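Local coordinates for protein glutamate receptor IIB,Glutamate receptor IIB (Drosophila melanogaster, PDB 4WXJ) that probably serves as a glutamate-gated ion channel subunit in the postsynaptic muscle membrane, here represented by its ligand-binding domain with glutamate bound, at residues 9-22 with 56-68. Numbering follows the deposited sequence.
Sequences IRYTVATRVGKPYF and FDFNFEPVRDNKY. With GLU (glutamic acid), chain C.
From the loop that follows strand 10-15, Arg16 lays its guanidinium flat on the ring of Tyr68, the two planes 14° apart. Arg16 CD sits over the middle of that ring, 3.6 Å from its centroid, while Arg16 CZ makes an off-centre cation-pi contact. A bend at chi3 (-59°) turns the edge of the guanidinium to Asn66, so that Arg16 NE (3.0 Å) and NH2 both donate side-on to Asn66 O. On the far face of the Tyr68 ring lies the bound glutamate, whose CB is 3.6 Å from Tyr68 CZ. A water bridges Arg16 NH1 and Tyr68 OH, and the hydroxyl is also hydrogen-bonded to Asp96. With an alanine here instead of Arg16, one face of the tyrosine would probably lose its cover and Asn66 O both of these donors, leaving the ring freer to shift against the ligand. The Asn66 amide crosses to the backbone of Val17: OD1 takes Val17 N in the carbonyl plane at 2.6 Å, and ND2 returns a weak bond to Val17 O. Farther back, strands 10-15 and 57-62 run parallel, with Val13 N bonded to Asn59 O at 2.7 Å and Val13 O to Glu61 N. With chi1 at 180°, Val13 turns CG1 away from its own amide nitrogen to pack 3.6 Å from Phe60 CE1, and Phe22 CE2 comes over a face of the same ring. The chain between the two strands includes helix 42-54, which packs against Phe56 and Phe58, a beta-alpha-beta crossover of a periplasmic-binding-protein-like lobe, which here delivers Tyr68 to the glutamate pocket.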
loop_
_atom_site.group_PDB
_atom_site.type_symbol
_atom_site.label_atom_id
_atom_site.label_comp_id
_atom_site.label_asym_id
_atom_site.label_seq_id
_atom_site.Cartn_x
_atom_site.Cartn_y
_atom_site.Cartn_z
ATOM N N ILE A 9 -14.289 -23.655 8.673
ATOM C CA ILE A 9 -12.941 -23.138 8.472
ATOM C C ILE A 9 -12.875 -21.650 8.805
ATOM O O ILE A 9 -13.644 -20.851 8.268
ATOM C CB ILE A 9 -12.462 -23.362 7.021
ATOM C CG1 ILE A 9 -12.370 -24.862 6.727
ATOM C CG2 ILE A 9 -11.103 -22.692 6.787
ATOM C CD1 ILE A 9 -12.112 -25.209 5.271
ATOM N N ARG A 10 -11.945 -21.293 9.687
ATOM C CA ARG A 10 -11.738 -19.905 10.084
ATOM C C ARG A 10 -10.316 -19.463 9.751
ATOM O O ARG A 10 -9.358 -20.197 9.995
ATOM C CB ARG A 10 -12.009 -19.722 11.578
ATOM C CG ARG A 10 -11.938 -18.273 12.045
ATOM C CD ARG A 10 -12.267 -18.145 13.522
ATOM N NE ARG A 10 -11.325 -18.885 14.358
ATOM C CZ ARG A 10 -10.142 -18.423 14.755
ATOM N NH1 ARG A 10 -9.733 -17.212 14.397
ATOM N NH2 ARG A 10 -9.361 -19.178 15.515
ATOM N N TYR A 11 -10.192 -18.260 9.193
ATOM C CA TYR A 11 -8.893 -17.694 8.837
ATOM C C TYR A 11 -8.583 -16.449 9.659
ATOM O O TYR A 11 -9.392 -15.526 9.737
ATOM C CB TYR A 11 -8.851 -17.338 7.349
ATOM C CG TYR A 11 -8.939 -18.521 6.414
ATOM C CD1 TYR A 11 -8.188 -19.667 6.635
ATOM C CD2 TYR A 11 -9.775 -18.490 5.307
ATOM C CE1 TYR A 11 -8.267 -20.749 5.778
ATOM C CE2 TYR A 11 -9.862 -19.565 4.445
ATOM C CZ TYR A 11 -9.106 -20.692 4.686
ATOM O OH TYR A 11 -9.190 -21.766 3.830
ATOM N N THR A 12 -7.405 -16.429 10.272
ATOM C CA THR A 12 -6.917 -15.221 10.920
ATOM C C THR A 12 -6.413 -14.266 9.841
ATOM O O THR A 12 -5.495 -14.596 9.089
ATOM C CB THR A 12 -5.799 -15.525 11.932
ATOM O OG1 THR A 12 -6.319 -16.346 12.985
ATOM C CG2 THR A 12 -5.243 -14.236 12.532
ATOM N N VAL A 13 -7.029 -13.089 9.767
ATOM C CA VAL A 13 -6.696 -12.104 8.742
ATOM C C VAL A 13 -5.791 -11.015 9.305
ATOM O O VAL A 13 -6.233 -10.162 10.073
ATOM C CB VAL A 13 -7.966 -11.452 8.154
ATOM C CG1 VAL A 13 -7.599 -10.419 7.088
ATOM C CG2 VAL A 13 -8.886 -12.513 7.570
ATOM N N ALA A 14 -4.523 -11.048 8.911
ATOM C CA ALA A 14 -3.572 -10.025 9.321
ATOM C C ALA A 14 -3.716 -8.797 8.429
ATOM O O ALA A 14 -3.778 -8.910 7.207
ATOM C CB ALA A 14 -2.151 -10.561 9.266
ATOM N N THR A 15 -3.775 -7.624 9.047
ATOM C CA THR A 15 -3.877 -6.377 8.304
ATOM C C THR A 15 -3.162 -5.266 9.059
ATOM O O THR A 15 -2.483 -5.519 10.056
ATOM C CB THR A 15 -5.349 -5.981 8.058
ATOM O OG1 THR A 15 -5.407 -4.792 7.260
ATOM C CG2 THR A 15 -6.080 -5.751 9.373
ATOM N N ARG A 16 -3.309 -4.039 8.571
ATOM C CA ARG A 16 -2.739 -2.873 9.229
ATOM C C ARG A 16 -3.728 -1.722 9.153
ATOM O O ARG A 16 -4.553 -1.663 8.241
ATOM C CB ARG A 16 -1.404 -2.477 8.590
ATOM C CG ARG A 16 -1.523 -1.970 7.158
ATOM C CD ARG A 16 -0.160 -1.619 6.574
ATOM N NE ARG A 16 0.533 -0.596 7.356
ATOM C CZ ARG A 16 0.325 0.714 7.242
ATOM N NH1 ARG A 16 -0.564 1.184 6.376
ATOM N NH2 ARG A 16 1.009 1.558 8.001
ATOM N N VAL A 17 -3.649 -0.813 10.116
ATOM C CA VAL A 17 -4.547 0.333 10.155
ATOM C C VAL A 17 -4.090 1.394 9.164
ATOM O O VAL A 17 -2.979 1.912 9.255
ATOM C CB VAL A 17 -4.625 0.934 11.569
ATOM C CG1 VAL A 17 -5.473 2.203 11.574
ATOM C CG2 VAL A 17 -5.196 -0.092 12.541
ATOM N N GLY A 18 -4.962 1.714 8.216
ATOM C CA GLY A 18 -4.658 2.700 7.198
ATOM C C GLY A 18 -5.817 2.841 6.237
ATOM O O GLY A 18 -6.187 1.888 5.551
ATOM N N LYS A 19 -6.398 4.033 6.194
ATOM C CA LYS A 19 -7.559 4.282 5.356
ATOM C C LYS A 19 -7.152 4.367 3.891
ATOM O O LYS A 19 -6.019 4.737 3.586
ATOM C CB LYS A 19 -8.256 5.571 5.784
ATOM C CG LYS A 19 -8.868 5.505 7.172
ATOM C CD LYS A 19 -9.409 6.858 7.599
ATOM C CE LYS A 19 -10.122 6.773 8.939
ATOM N NZ LYS A 19 -10.501 8.118 9.454
ATOM N N PRO A 20 -8.076 4.037 2.974
ATOM C CA PRO A 20 -9.453 3.583 3.205
ATOM C C PRO A 20 -9.600 2.062 3.274
ATOM O O PRO A 20 -10.711 1.548 3.146
ATOM C CB PRO A 20 -10.195 4.137 1.991
ATOM C CG PRO A 20 -9.183 4.076 0.899
ATOM C CD PRO A 20 -7.834 4.310 1.546
ATOM N N TYR A 21 -8.497 1.353 3.487
ATOM C CA TYR A 21 -8.508 -0.105 3.410
ATOM C C TYR A 21 -8.986 -0.751 4.703
ATOM O O TYR A 21 -9.788 -1.685 4.678
ATOM C CB TYR A 21 -7.110 -0.617 3.056
ATOM C CG TYR A 21 -6.546 0.033 1.816
ATOM C CD1 TYR A 21 -6.886 -0.427 0.551
ATOM C CD2 TYR A 21 -5.685 1.118 1.909
ATOM C CE1 TYR A 21 -6.379 0.170 -0.587
ATOM C CE2 TYR A 21 -5.175 1.722 0.778
ATOM C CZ TYR A 21 -5.529 1.247 -0.468
ATOM O OH TYR A 21 -5.017 1.841 -1.598
ATOM N N PHE A 22 -8.497 -0.249 5.831
ATOM C CA PHE A 22 -8.797 -0.842 7.127
ATOM C C PHE A 22 -8.596 0.182 8.235
ATOM O O PHE A 22 -7.518 0.758 8.367
ATOM C CB PHE A 22 -7.910 -2.067 7.362
ATOM C CG PHE A 22 -8.267 -2.855 8.586
ATOM C CD1 PHE A 22 -7.670 -2.580 9.805
ATOM C CD2 PHE A 22 -9.189 -3.883 8.516
ATOM C CE1 PHE A 22 -7.994 -3.309 10.930
ATOM C CE2 PHE A 22 -9.517 -4.617 9.637
ATOM C CZ PHE A 22 -8.916 -4.331 10.846
ATOM N N PHE A 56 -15.990 -19.130 4.076
ATOM C CA PHE A 56 -15.096 -19.308 5.212
ATOM C C PHE A 56 -15.407 -18.258 6.272
ATOM O O PHE A 56 -15.923 -17.185 5.957
ATOM C CB PHE A 56 -13.623 -19.217 4.781
ATOM C CG PHE A 56 -13.230 -17.882 4.195
ATOM C CD1 PHE A 56 -12.991 -16.787 5.011
ATOM C CD2 PHE A 56 -13.076 -17.732 2.826
ATOM C CE1 PHE A 56 -12.625 -15.567 4.473
ATOM C CE2 PHE A 56 -12.707 -16.513 2.281
ATOM C CZ PHE A 56 -12.481 -15.430 3.107
ATOM N N ASP A 57 -15.109 -18.579 7.527
ATOM C CA ASP A 57 -15.165 -17.594 8.600
ATOM C C ASP A 57 -13.800 -16.936 8.719
ATOM O O ASP A 57 -12.812 -17.453 8.197
ATOM C CB ASP A 57 -15.576 -18.237 9.925
ATOM C CG ASP A 57 -17.078 -18.364 10.065
ATOM O OD1 ASP A 57 -17.702 -17.433 10.619
ATOM O OD2 ASP A 57 -17.635 -19.389 9.620
ATOM N N PHE A 58 -13.741 -15.795 9.396
ATOM C CA PHE A 58 -12.485 -15.070 9.517
ATOM C C PHE A 58 -12.460 -14.156 10.733
ATOM O O PHE A 58 -13.502 -13.746 11.242
ATOM C CB PHE A 58 -12.226 -14.245 8.254
ATOM C CG PHE A 58 -13.281 -13.215 7.979
ATOM C CD1 PHE A 58 -13.181 -11.941 8.513
ATOM C CD2 PHE A 58 -14.380 -13.524 7.195
ATOM C CE1 PHE A 58 -14.156 -10.993 8.265
ATOM C CE2 PHE A 58 -15.356 -12.580 6.942
ATOM C CZ PHE A 58 -15.245 -11.312 7.478
ATOM N N ASN A 59 -11.249 -13.847 11.181
ATOM C CA ASN A 59 -11.033 -12.932 12.288
ATOM C C ASN A 59 -9.935 -11.934 11.942
ATOM O O ASN A 59 -8.804 -12.324 11.651
ATOM C CB ASN A 59 -10.668 -13.709 13.554
ATOM C CG ASN A 59 -10.401 -12.802 14.737
ATOM O OD1 ASN A 59 -11.025 -11.750 14.883
ATOM N ND2 ASN A 59 -9.464 -13.204 15.588
ATOM N N PHE A 60 -10.273 -10.649 11.962
ATOM C CA PHE A 60 -9.293 -9.604 11.699
ATOM C C PHE A 60 -8.364 -9.415 12.891
ATOM O O PHE A 60 -8.817 -9.216 14.019
ATOM C CB PHE A 60 -9.982 -8.279 11.370
ATOM C CG PHE A 60 -10.497 -8.197 9.964
ATOM C CD1 PHE A 60 -9.627 -8.000 8.905
ATOM C CD2 PHE A 60 -11.852 -8.303 9.701
ATOM C CE1 PHE A 60 -10.099 -7.920 7.608
ATOM C CE2 PHE A 60 -12.327 -8.221 8.406
ATOM C CZ PHE A 60 -11.449 -8.030 7.360
ATOM N N GLU A 61 -7.061 -9.485 12.628
ATOM C CA GLU A 61 -6.045 -9.199 13.635
ATOM C C GLU A 61 -5.023 -8.210 13.082
ATOM O O GLU A 61 -4.034 -8.618 12.473
ATOM C CB GLU A 61 -5.344 -10.483 14.084
ATOM C CG GLU A 61 -6.248 -11.449 14.834
ATOM C CD GLU A 61 -5.474 -12.531 15.563
ATOM O OE1 GLU A 61 -4.236 -12.592 15.404
ATOM O OE2 GLU A 61 -6.104 -13.319 16.298
ATOM N N PRO A 62 -5.263 -6.904 13.275
ATOM C CA PRO A 62 -4.270 -5.923 12.824
ATOM C C PRO A 62 -2.922 -6.124 13.512
ATOM O O PRO A 62 -2.869 -6.244 14.736
ATOM C CB PRO A 62 -4.900 -4.576 13.204
ATOM C CG PRO A 62 -5.956 -4.896 14.201
ATOM C CD PRO A 62 -6.453 -6.255 13.848
ATOM N N VAL A 63 -1.850 -6.164 12.726
ATOM C CA VAL A 63 -0.521 -6.466 13.252
ATOM C C VAL A 63 -0.046 -5.413 14.249
ATOM O O VAL A 63 -0.361 -4.229 14.119
ATOM C CB VAL A 63 0.517 -6.592 12.112
ATOM C CG1 VAL A 63 0.133 -7.723 11.177
ATOM C CG2 VAL A 63 0.651 -5.282 11.345
ATOM N N ARG A 64 0.721 -5.862 15.239
ATOM C CA ARG A 64 1.141 -5.018 16.353
ATOM C C ARG A 64 1.962 -3.809 15.907
ATOM O O ARG A 64 1.691 -2.684 16.329
ATOM C CB ARG A 64 1.943 -5.849 17.358
ATOM C CG ARG A 64 2.229 -5.142 18.673
ATOM C CD ARG A 64 2.785 -6.111 19.708
ATOM N NE ARG A 64 2.977 -5.484 21.012
ATOM C CZ ARG A 64 3.311 -6.143 22.118
ATOM N NH1 ARG A 64 3.488 -7.457 22.088
ATOM N NH2 ARG A 64 3.466 -5.488 23.261
ATOM N N ASP A 65 2.963 -4.038 15.059
ATOM C CA ASP A 65 3.835 -2.957 14.602
ATOM C C ASP A 65 3.185 -2.101 13.511
ATOM O O ASP A 65 3.725 -1.063 13.126
ATOM C CB ASP A 65 5.170 -3.521 14.095
ATOM C CG ASP A 65 4.997 -4.576 13.009
ATOM O OD1 ASP A 65 3.892 -4.686 12.436
ATOM O OD2 ASP A 65 5.979 -5.296 12.723
ATOM N N ASN A 66 2.029 -2.544 13.022
ATOM C CA ASN A 66 1.289 -1.850 11.964
ATOM C C ASN A 66 2.112 -1.606 10.700
ATOM O O ASN A 66 1.905 -0.613 10.000
ATOM C CB ASN A 66 0.750 -0.514 12.486
ATOM C CG ASN A 66 -0.448 -0.014 11.690
ATOM O OD1 ASN A 66 -1.484 -0.676 11.631
ATOM N ND2 ASN A 66 -0.314 1.162 11.084
ATOM N N LYS A 67 3.035 -2.517 10.403
ATOM C CA LYS A 67 3.874 -2.402 9.211
ATOM C C LYS A 67 3.366 -3.284 8.074
ATOM O O LYS A 67 2.693 -4.291 8.305
ATOM C CB LYS A 67 5.322 -2.767 9.543
ATOM C CG LYS A 67 6.005 -1.788 10.482
ATOM C CD LYS A 67 7.479 -2.121 10.640
ATOM C CE LYS A 67 8.187 -1.122 11.539
ATOM N NZ LYS A 67 9.659 -1.352 11.569
ATOM N N TYR A 68 3.688 -2.896 6.843
ATOM C CA TYR A 68 3.358 -3.704 5.675
ATOM C C TYR A 68 4.143 -5.010 5.707
ATOM O O TYR A 68 3.565 -6.097 5.724
ATOM C CB TYR A 68 3.670 -2.951 4.379
ATOM C CG TYR A 68 2.771 -1.772 4.081
ATOM C CD1 TYR A 68 3.047 -0.513 4.596
ATOM C CD2 TYR A 68 1.661 -1.912 3.260
ATOM C CE1 TYR A 68 2.235 0.571 4.314
ATOM C CE2 TYR A 68 0.841 -0.835 2.971
ATOM C CZ TYR A 68 1.134 0.404 3.503
ATOM O OH TYR A 68 0.323 1.477 3.218
HETATM N N GLU C . 1.622 -0.784 -0.934
HETATM C CA GLU C . 3.030 -0.544 -0.513
HETATM C C GLU C . 3.630 -1.813 0.079
HETATM O O GLU C . 3.016 -2.879 0.015
HETATM C CB GLU C . 3.093 0.600 0.496
HETATM C CG GLU C . 2.855 1.979 -0.101
HETATM C CD GLU C . 4.088 2.572 -0.773
HETATM O OE1 GLU C . 3.946 3.615 -1.445
HETATM O OE2 GLU C . 5.195 2.007 -0.632
HETATM O OXT GLU C . 4.734 -1.809 0.628
HETATM O O HOH W 1 0.186 3.665 4.933
#